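Long-range contacts in SOXX (Paracoccus pantotrophus, PDB 2C1D), which forms with SoxA the cytochrome complex that initiates chemotrophic sulfur oxidation, and probably passes electrons through its heme c: residues E28-M33 with V129-T134; T20-N25 with N121-E126; V79-M84 with F94-G99. All blocks are in the same frame, centred on the assembly; numbering follows the deposited sequence.

Contact 1. Residues E28-M33 with V129-T134; sequences EGVRIM and VAFLVT
Gly29, Val30 and Met33 pack against Phe131 and Leu132 in a buried, apolar helix-helix crossing that joins the first helix of the cytochrome fold to its last. The short axes approach to 8.4 Å at a signed crossing angle of -104°, so the helices run nearly perpendicular. Closest in the backbone are Gly29 and Phe131, whose CA atoms lie 5.6 Å apart. A CB on Gly29 would point toward helix 122-133 and be crowded by Phe131 CB; its absence is consistent with so close an approach.

Phe131 points toward helix 26-33, with CG anti to the backbone N (chi1 180°). Val30 CG2 sits over one face of its ring, offset toward the rim on the CD1-CE1 side, and comes within 3.3 Å of Phe131 CE1 in a CH-pi contact. Met33 adds a Met-aromatic contact: its SD approaches the ring obliquely, 3.5 Å from Phe131 CD2. Beyond the sulfur, the bend at chi3 (76°) brings the methyl CE to 3.8 Å from Leu132 CD2. Thr134 OG1 donates to Phe131 O at 2.7 Å, near the C-terminal end of the helix. On the side of helix 26-33 turned from the contact, Arg31 NE and NH2 both grip Glu28 OE2 from one face of the carboxylate, NH2 at 2.8 Å.

A perpendicular pairing of first and last helices, with a glycine of the first helix set against an aromatic residue of the last, is a hallmark of cytochromes c. Met33 continues inward to the heme-bound Cys41, and Leu132 touches the heme. Ile32 packs on Gln124 and Val128, earlier in helix 122-133, while Leu132 also rests on Leu75 and Val79 of helix 72-81.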
loop_
_atom_site.group_PDB
_atom_site.type_symbol
_atom_site.label_atom_id
_atom_site.label_comp_id
_atom_site.label_asym_id
_atom_site.label_seq_id
_atom_site.Cartn_x
_atom_site.Cartn_y
_atom_site.Cartn_z
ATOM N N GLU B 28 5.853 25.686 -19.173
ATOM C CA GLU B 28 5.114 24.430 -19.335
ATOM C C GLU B 28 5.810 23.340 -18.534
ATOM O O GLU B 28 5.150 22.547 -17.904
ATOM C CB GLU B 28 4.955 24.039 -20.826
ATOM C CG GLU B 28 4.091 22.785 -21.077
ATOM C CD GLU B 28 2.592 22.966 -20.784
ATOM O OE1 GLU B 28 2.159 24.114 -20.498
ATOM O OE2 GLU B 28 1.841 21.944 -20.832
ATOM N N GLY B 29 7.136 23.307 -18.543
ATOM C CA GLY B 29 7.895 22.445 -17.648
ATOM C C GLY B 29 7.396 22.498 -16.190
ATOM O O GLY B 29 7.174 21.472 -15.556
ATOM N N VAL B 30 7.184 23.694 -15.667
ATOM C CA VAL B 30 6.721 23.828 -14.298
ATOM C C VAL B 30 5.343 23.150 -14.143
ATOM O O VAL B 30 5.085 22.429 -13.170
ATOM C CB VAL B 30 6.624 25.302 -13.881
ATOM C CG1 VAL B 30 5.893 25.461 -12.565
ATOM C CG2 VAL B 30 8.027 25.891 -13.744
ATOM N N ARG B 31 4.456 23.422 -15.087
ATOM C CA ARG B 31 3.108 22.842 -15.031
ATOM C C ARG B 31 3.194 21.318 -15.013
ATOM O O ARG B 31 2.546 20.664 -14.201
ATOM C CB ARG B 31 2.249 23.313 -16.207
ATOM C CG ARG B 31 0.755 22.977 -16.046
ATOM C CD ARG B 31 -0.062 23.373 -17.246
ATOM N NE ARG B 31 0.226 22.428 -18.297
ATOM C CZ ARG B 31 -0.412 21.272 -18.447
ATOM N NH1 ARG B 31 -1.462 20.937 -17.670
ATOM N NH2 ARG B 31 -0.023 20.461 -19.398
ATOM N N ILE B 32 4.015 20.765 -15.903
ATOM C CA ILE B 32 4.191 19.327 -16.011
ATOM C C ILE B 32 4.711 18.758 -14.689
ATOM O O ILE B 32 4.258 17.726 -14.228
ATOM C CB ILE B 32 5.145 19.010 -17.196
ATOM C CG1 ILE B 32 4.466 19.363 -18.532
ATOM C CG2 ILE B 32 5.587 17.547 -17.193
ATOM C CD1 ILE B 32 5.423 19.653 -19.657
ATOM N N MET B 33 5.660 19.453 -14.072
ATOM C CA MET B 33 6.332 18.949 -12.880
ATOM C C MET B 33 5.428 18.963 -11.633
ATOM O O MET B 33 5.698 18.250 -10.654
ATOM C CB MET B 33 7.614 19.754 -12.626
ATOM C CG MET B 33 8.706 19.553 -13.700
ATOM S SD MET B 33 9.978 20.821 -13.557
ATOM C CE MET B 33 10.834 20.223 -12.156
ATOM N N VAL B 129 13.048 19.573 -18.806
ATOM C CA VAL B 129 14.491 19.818 -18.883
ATOM C C VAL B 129 14.822 21.312 -18.930
ATOM O O VAL B 129 15.730 21.760 -18.229
ATOM C CB VAL B 129 15.125 19.096 -20.083
ATOM C CG1 VAL B 129 16.555 19.567 -20.331
ATOM C CG2 VAL B 129 15.122 17.610 -19.874
ATOM N N ALA B 130 14.084 22.073 -19.735
ATOM C CA ALA B 130 14.342 23.493 -19.906
ATOM C C ALA B 130 14.140 24.233 -18.590
ATOM O O ALA B 130 14.843 25.207 -18.295
ATOM C CB ALA B 130 13.451 24.077 -20.971
ATOM N N PHE B 131 13.189 23.768 -17.785
ATOM C CA PHE B 131 13.016 24.360 -16.474
ATOM C C PHE B 131 14.152 23.941 -15.541
ATOM O O PHE B 131 14.671 24.775 -14.822
ATOM C CB PHE B 131 11.669 24.036 -15.845
ATOM C CG PHE B 131 11.510 24.638 -14.499
ATOM C CD1 PHE B 131 11.301 26.004 -14.370
ATOM C CD2 PHE B 131 11.644 23.859 -13.352
ATOM C CE1 PHE B 131 11.199 26.582 -13.122
ATOM C CE2 PHE B 131 11.527 24.426 -12.100
ATOM C CZ PHE B 131 11.298 25.785 -11.980
ATOM N N LEU B 132 14.539 22.670 -15.573
ATOM C CA LEU B 132 15.578 22.168 -14.697
ATOM C C LEU B 132 16.905 22.901 -14.930
ATOM O O LEU B 132 17.673 23.114 -14.000
ATOM C CB LEU B 132 15.768 20.670 -14.881
ATOM C CG LEU B 132 14.615 19.778 -14.393
ATOM C CD1 LEU B 132 14.774 18.400 -14.948
ATOM C CD2 LEU B 132 14.526 19.722 -12.881
ATOM N N VAL B 133 17.166 23.287 -16.176
ATOM C CA VAL B 133 18.386 24.018 -16.500
ATOM C C VAL B 133 18.426 25.382 -15.788
ATOM O O VAL B 133 19.501 25.855 -15.466
ATOM C CB VAL B 133 18.571 24.137 -18.061
ATOM C CG1 VAL B 133 19.613 25.173 -18.435
ATOM C CG2 VAL B 133 18.952 22.785 -18.645
ATOM N N THR B 134 17.267 25.995 -15.521
ATOM C CA THR B 134 17.232 27.307 -14.875
ATOM C C THR B 134 17.485 27.261 -13.378
ATOM O O THR B 134 17.647 28.308 -12.764
ATOM C CB THR B 134 15.900 28.106 -15.110
ATOM O OG1 THR B 134 14.782 27.473 -14.457
ATOM C CG2 THR B 134 15.532 28.166 -16.576
#

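Contact 2. Residues T20-N25 with N121-E126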
loop_
_atom_site.group_PDB
_atom_site.type_symbol
_atom_site.label_atom_id
_atom_site.label_comp_id
_atom_site.label_asym_id
_atom_site.label_seq_id
_atom_site.Cartn_x
_atom_site.Cartn_y
_atom_site.Cartn_z
ATOM N N THR B 20 12.815 16.017 -29.498
ATOM C CA THR B 20 11.863 16.565 -30.472
ATOM C C THR B 20 12.440 17.450 -31.582
ATOM O O THR B 20 11.805 17.593 -32.625
ATOM C CB THR B 20 10.784 17.407 -29.777
ATOM O OG1 THR B 20 11.387 18.532 -29.132
ATOM C CG2 THR B 20 10.066 16.622 -28.678
ATOM N N GLY B 21 13.588 18.076 -31.346
ATOM C CA GLY B 21 14.083 19.137 -32.212
ATOM C C GLY B 21 13.508 20.514 -31.941
ATOM O O GLY B 21 13.815 21.475 -32.641
ATOM N N ALA B 22 12.652 20.630 -30.929
ATOM C CA ALA B 22 12.012 21.897 -30.633
ATOM C C ALA B 22 12.466 22.335 -29.246
ATOM O O ALA B 22 12.561 21.507 -28.346
ATOM C CB ALA B 22 10.503 21.758 -30.682
ATOM N N PRO B 23 12.705 23.630 -29.054
ATOM C CA PRO B 23 13.136 24.135 -27.744
ATOM C C PRO B 23 12.130 23.773 -26.654
ATOM O O PRO B 23 10.944 23.851 -26.918
ATOM C CB PRO B 23 13.147 25.662 -27.936
ATOM C CG PRO B 23 13.186 25.887 -29.421
ATOM C CD PRO B 23 12.543 24.710 -30.045
ATOM N N GLY B 24 12.600 23.390 -25.467
ATOM C CA GLY B 24 11.781 23.371 -24.255
ATOM C C GLY B 24 11.198 24.712 -23.787
ATOM O O GLY B 24 11.814 25.781 -23.855
ATOM N N ASN B 25 9.970 24.641 -23.305
ATOM C CA ASN B 25 9.254 25.764 -22.766
ATOM C C ASN B 25 9.225 25.569 -21.240
ATOM O O ASN B 25 8.479 24.721 -20.732
ATOM C CB ASN B 25 7.848 25.754 -23.349
ATOM C CG ASN B 25 6.974 26.897 -22.844
ATOM O OD1 ASN B 25 6.124 27.395 -23.581
ATOM N ND2 ASN B 25 7.166 27.309 -21.596
ATOM N N ASN B 121 5.125 12.711 -22.840
ATOM C CA ASN B 121 5.525 12.695 -24.251
ATOM C C ASN B 121 6.885 13.413 -24.428
ATOM O O ASN B 121 7.413 13.970 -23.484
ATOM C CB ASN B 121 4.399 13.210 -25.174
ATOM C CG ASN B 121 4.061 14.678 -24.976
ATOM O OD1 ASN B 121 2.871 15.089 -24.960
ATOM N ND2 ASN B 121 5.077 15.487 -24.871
ATOM N N ALA B 122 7.445 13.399 -25.627
ATOM C CA ALA B 122 8.831 13.896 -25.844
ATOM C C ALA B 122 8.999 15.377 -25.597
ATOM O O ALA B 122 9.993 15.795 -25.018
ATOM C CB ALA B 122 9.326 13.528 -27.222
ATOM N N GLN B 123 8.027 16.183 -26.020
ATOM C CA GLN B 123 8.089 17.619 -25.805
ATOM C C GLN B 123 7.917 17.949 -24.327
ATOM O O GLN B 123 8.523 18.905 -23.842
ATOM C CB GLN B 123 7.026 18.378 -26.634
ATOM C CG GLN B 123 7.166 19.892 -26.589
ATOM C CD GLN B 123 8.528 20.368 -27.062
ATOM O OE1 GLN B 123 9.179 21.223 -26.415
ATOM N NE2 GLN B 123 8.978 19.811 -28.170
ATOM N N GLN B 124 7.094 17.176 -23.618
ATOM C CA GLN B 124 6.937 17.370 -22.166
ATOM C C GLN B 124 8.284 17.183 -21.455
ATOM O O GLN B 124 8.643 17.986 -20.588
ATOM C CB GLN B 124 5.888 16.408 -21.599
ATOM C CG GLN B 124 4.465 16.924 -21.920
ATOM C CD GLN B 124 3.377 15.941 -21.609
ATOM O OE1 GLN B 124 3.623 14.763 -21.530
ATOM N NE2 GLN B 124 2.164 16.433 -21.456
ATOM N N ILE B 125 9.033 16.164 -21.870
ATOM C CA ILE B 125 10.371 15.936 -21.320
ATOM C C ILE B 125 11.247 17.159 -21.588
ATOM O O ILE B 125 11.934 17.630 -20.691
ATOM C CB ILE B 125 11.064 14.661 -21.913
ATOM C CG1 ILE B 125 10.247 13.385 -21.723
ATOM C CG2 ILE B 125 12.505 14.497 -21.333
ATOM C CD1 ILE B 125 10.236 12.810 -20.408
ATOM N N GLU B 126 11.229 17.672 -22.819
ATOM C CA GLU B 126 12.059 18.817 -23.188
ATOM C C GLU B 126 11.684 20.054 -22.380
ATOM O O GLU B 126 12.561 20.844 -21.988
ATOM C CB GLU B 126 11.951 19.110 -24.695
ATOM C CG GLU B 126 12.570 18.024 -25.576
ATOM C CD GLU B 126 14.053 17.811 -25.352
ATOM O OE1 GLU B 126 14.764 18.807 -25.115
ATOM O OE2 GLU B 126 14.513 16.650 -25.407
HETATM O O HOH W 1 14.700 20.341 -27.429
#
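Gly24 passes Glu126 with CA atoms 4.7 Å apart and Thr20 lies beside Gln123, so the irregular segment 20-25 skirts the first turn of helix 122-133. Gly24 CA makes a C-H...O contact with Glu126 O at 3.5 Å, an approach that a CB on this residue would block by clashing with that oxygen. The CB of Thr20 is directed toward the helix, and CG2 packs 3.5 Å from Ala122 CB. Its OG1, placed between the backbone N and the carbonyl carbon (chi1 63°), accepts from Ala22 N at 3.0 Å to form an ST turn. Gln123 bends at chi2 (57°) and crosses Thr20 at about a right angle, its amide end lying against Ala22 CB. An alanine in place of Thr20 would probably leave Ala22 N without this acceptor and open a gap beside Ala122. A water donates to both Ala22 O (2.6 Å) and Glu126 OE1 (2.8 Å), tying loop to helix. The other carboxylate oxygen, OE2, pairs with Arg76 of helix 72-81 and accepts from Leu19 N. Ala122 packs on Tyr95 and Leu19, while Asn25 is the N-cap of helix 26-33, so the loop feeds directly into that helix.

Contact 3. Residues V79-M84 with F94-G99. With HEC (heme c), chain O.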
loop_
_atom_site.group_PDB
_atom_site.type_symbol
_atom_site.label_atom_id
_atom_site.label_comp_id
_atom_site.label_asym_id
_atom_site.label_seq_id
_atom_site.Cartn_x
_atom_site.Cartn_y
_atom_site.Cartn_z
ATOM N N VAL B 79 15.399 12.633 -16.671
ATOM C CA VAL B 79 13.937 12.748 -16.835
ATOM C C VAL B 79 13.351 11.604 -17.662
ATOM O O VAL B 79 12.362 10.984 -17.248
ATOM C CB VAL B 79 13.531 14.132 -17.377
ATOM C CG1 VAL B 79 12.023 14.271 -17.483
ATOM C CG2 VAL B 79 14.043 15.228 -16.439
ATOM N N ALA B 80 13.966 11.296 -18.808
ATOM C CA ALA B 80 13.487 10.237 -19.690
ATOM C C ALA B 80 13.593 8.880 -19.030
ATOM O O ALA B 80 12.675 8.065 -19.109
ATOM C CB ALA B 80 14.253 10.229 -21.035
ATOM N N ASN B 81 14.727 8.610 -18.404
ATOM C CA ASN B 81 14.884 7.334 -17.718
ATOM C C ASN B 81 16.033 7.380 -16.701
ATOM O O ASN B 81 17.195 7.149 -17.046
ATOM C CB ASN B 81 15.076 6.199 -18.705
ATOM C CG ASN B 81 15.007 4.834 -18.044
ATOM O OD1 ASN B 81 15.073 4.715 -16.809
ATOM N ND2 ASN B 81 14.895 3.793 -18.858
ATOM N N ALA B 82 15.680 7.654 -15.442
ATOM C CA ALA B 82 16.666 7.919 -14.406
ATOM C C ALA B 82 17.446 6.673 -14.054
ATOM O O ALA B 82 18.581 6.773 -13.581
ATOM C CB ALA B 82 16.016 8.518 -13.184
ATOM N N LYS B 83 16.865 5.506 -14.305
ATOM C CA LYS B 83 17.542 4.224 -14.114
ATOM C C LYS B 83 18.823 4.048 -14.925
ATOM O O LYS B 83 19.619 3.156 -14.622
ATOM C CB LYS B 83 16.600 3.066 -14.448
ATOM C CG LYS B 83 15.496 2.827 -13.403
ATOM C CD LYS B 83 14.129 3.352 -13.852
ATOM C CE LYS B 83 12.966 2.725 -13.063
ATOM N NZ LYS B 83 13.003 2.995 -11.596
ATOM N N MET B 84 19.020 4.862 -15.959
ATOM C CA MET B 84 20.244 4.774 -16.773
ATOM C C MET B 84 21.383 5.601 -16.178
ATOM O O MET B 84 22.526 5.528 -16.645
ATOM C CB MET B 84 19.982 5.235 -18.211
ATOM C CG MET B 84 18.922 4.451 -18.956
ATOM S SD MET B 84 19.332 2.740 -19.213
ATOM C CE MET B 84 20.556 2.834 -20.591
ATOM N N PHE B 94 10.166 8.328 -17.155
ATOM C CA PHE B 94 9.066 9.069 -17.765
ATOM C C PHE B 94 8.943 8.901 -19.273
ATOM O O PHE B 94 7.939 9.299 -19.845
ATOM C CB PHE B 94 9.146 10.526 -17.341
ATOM C CG PHE B 94 8.774 10.728 -15.898
ATOM C CD1 PHE B 94 9.735 10.718 -14.911
ATOM C CD2 PHE B 94 7.446 10.900 -15.529
ATOM C CE1 PHE B 94 9.371 10.885 -13.553
ATOM C CE2 PHE B 94 7.087 11.082 -14.184
ATOM C CZ PHE B 94 8.060 11.072 -13.211
ATOM N N TYR B 95 9.904 8.218 -19.893
ATOM C CA TYR B 95 9.896 7.994 -21.344
ATOM C C TYR B 95 10.238 6.536 -21.656
ATOM O O TYR B 95 11.203 6.237 -22.360
ATOM C CB TYR B 95 10.868 8.974 -22.030
ATOM C CG TYR B 95 10.553 9.262 -23.478
ATOM C CD1 TYR B 95 9.340 9.845 -23.852
ATOM C CD2 TYR B 95 11.475 8.969 -24.487
ATOM C CE1 TYR B 95 9.043 10.121 -25.201
ATOM C CE2 TYR B 95 11.195 9.270 -25.826
ATOM C CZ TYR B 95 9.984 9.854 -26.170
ATOM O OH TYR B 95 9.703 10.128 -27.484
ATOM N N LYS B 96 9.430 5.632 -21.107
ATOM C CA LYS B 96 9.660 4.198 -21.177
ATOM C C LYS B 96 8.344 3.518 -21.440
ATOM O O LYS B 96 7.314 3.881 -20.868
ATOM C CB LYS B 96 10.246 3.659 -19.869
ATOM C CG LYS B 96 10.652 2.196 -19.919
ATOM C CD LYS B 96 11.372 1.787 -18.624
ATOM C CE LYS B 96 11.693 0.293 -18.564
ATOM N NZ LYS B 96 12.597 0.006 -17.404
ATOM N N VAL B 97 8.361 2.536 -22.326
ATOM C CA VAL B 97 7.114 1.983 -22.826
ATOM C C VAL B 97 6.980 0.483 -22.685
ATOM O O VAL B 97 5.902 -0.060 -22.888
ATOM C CB VAL B 97 6.898 2.373 -24.305
ATOM C CG1 VAL B 97 6.757 3.875 -24.445
ATOM C CG2 VAL B 97 8.032 1.832 -25.180
ATOM N N ASP B 98 8.048 -0.203 -22.309
ATOM C CA ASP B 98 7.963 -1.654 -22.170
ATOM C C ASP B 98 9.007 -2.191 -21.200
ATOM O O ASP B 98 9.812 -1.431 -20.656
ATOM C CB ASP B 98 8.041 -2.330 -23.555
ATOM C CG ASP B 98 9.433 -2.236 -24.211
ATOM O OD1 ASP B 98 10.334 -1.527 -23.712
ATOM O OD2 ASP B 98 9.716 -2.856 -25.254
ATOM N N GLY B 99 9.001 -3.501 -20.987
ATOM C CA GLY B 99 9.904 -4.158 -20.049
ATOM C C GLY B 99 9.358 -4.151 -18.620
ATOM O O GLY B 99 10.121 -4.211 -17.648
HETATM FE FE HEC O . 13.535 12.454 -9.385
HETATM C CHA HEC O . 16.844 12.010 -8.684
HETATM C CHB HEC O . 14.271 15.088 -11.379
HETATM C CHC HEC O . 10.272 12.669 -10.266
HETATM C CHD HEC O . 12.691 10.043 -7.044
HETATM N NA HEC O . 15.255 13.363 -9.953
HETATM C C1A HEC O . 16.504 13.055 -9.503
HETATM C C2A HEC O . 17.421 14.026 -10.058
HETATM C C3A HEC O . 16.712 14.893 -10.810
HETATM C C4A HEC O . 15.325 14.469 -10.754
HETATM C CMA HEC O . 17.181 16.117 -11.618
HETATM C CAA HEC O . 18.927 13.988 -9.795
HETATM C CBA HEC O . 19.255 14.318 -8.346
HETATM C CGA HEC O . 19.295 15.797 -8.276
HETATM O O1A HEC O . 20.223 16.361 -8.896
HETATM O O2A HEC O . 18.420 16.418 -7.627
HETATM N NB HEC O . 12.482 13.652 -10.554
HETATM C C1B HEC O . 12.983 14.645 -11.367
HETATM C C2B HEC O . 11.920 15.134 -12.228
HETATM C C3B HEC O . 10.801 14.477 -11.912
HETATM C C4B HEC O . 11.147 13.527 -10.869
HETATM C CMB HEC O . 12.079 16.280 -13.239
HETATM C CAB HEC O . 9.409 14.670 -12.584
HETATM C CBB HEC O . 9.493 14.530 -13.952
HETATM N NC HEC O . 11.760 11.529 -8.754
HETATM C C1C HEC O . 10.538 11.774 -9.272
HETATM C C2C HEC O . 9.567 10.987 -8.515
HETATM C C3C HEC O . 10.249 10.146 -7.721
HETATM C C4C HEC O . 11.647 10.561 -7.788
HETATM C CMC HEC O . 8.084 10.844 -8.895
HETATM C CAC HEC O . 9.708 9.060 -6.721
HETATM C CBC HEC O . 8.892 8.090 -7.156
HETATM N ND HEC O . 14.601 11.192 -8.078
HETATM C C1D HEC O . 14.043 10.297 -7.175
HETATM C C2D HEC O . 15.107 9.680 -6.415
HETATM C C3D HEC O . 16.406 10.307 -6.937
HETATM C C4D HEC O . 15.984 11.233 -7.951
HETATM C CMD HEC O . 14.986 8.611 -5.294
HETATM C CAD HEC O . 17.872 10.052 -6.483
HETATM C CBD HEC O . 18.454 8.940 -7.355
HETATM C CGD HEC O . 18.982 7.785 -6.530
HETATM O O1D HEC O . 18.298 6.708 -6.464
HETATM O O2D HEC O . 20.092 7.978 -5.947
HETATM O O HOH W 2 15.170 0.806 -17.826
#
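The Phe94 ring has heme c on one face and the carbonyl oxygen of Val79 at its edge, near the ring plane. The heme atom CBB stands over the face toward the rim, 3.7 Å from Phe94 CE1. Val79 also reaches the heme itself, with its CG2 3.9 Å from the methyl CMB. Backbone bonds fasten the loop to the end of helix 72-81: Tyr95 N donates to Ala80 O at 2.9 Å, and Phe94 N makes a weak bond to Val79 O. Beside them Ala80 CB packs 3.7 Å from Tyr95 CB, while Tyr95 OH is hydrogen-bonded to Thr3 O. Lys96, extended along its length, crosses Asn81, and a water accepts from both Asn81 ND2 (3.2 Å) and Lys96 NZ (2.7 Å). The ammonium group also forms a salt bridge with Glu177 of the SOXA chain, which places this corner at the subunit interface. Lys83 NZ donates to the carbonyl oxygen of Met91, one of the two axial ligands of the heme iron. Helix end and loop thus form a wall of the heme pocket of a c-type cytochrome, the loop being the one that follows the axial methionine.

Contacts 1 and 3 are buried and lie on opposite sides of the chain's centre, whereas contact 2 is only partly buried and away from the annotated sites. Contacts 1 and 2 share helix 122-133, the first near its C-terminal end and the second at its start; they meet where Ala130 packs on Gly24. Contact 3 pairs the end of helix 72-81 with the loop 94-99; it meets contact 1 through Leu132 and Val79, and contact 2 through Ile125 and through Tyr95 on Ala122. Chemistry follows place: contact 1 relies on apolar and aromatic packing, contact 2 on a loop turn and a water bridge, and contact 3 combines backbone bonds and heme packing with charges facing SOXA.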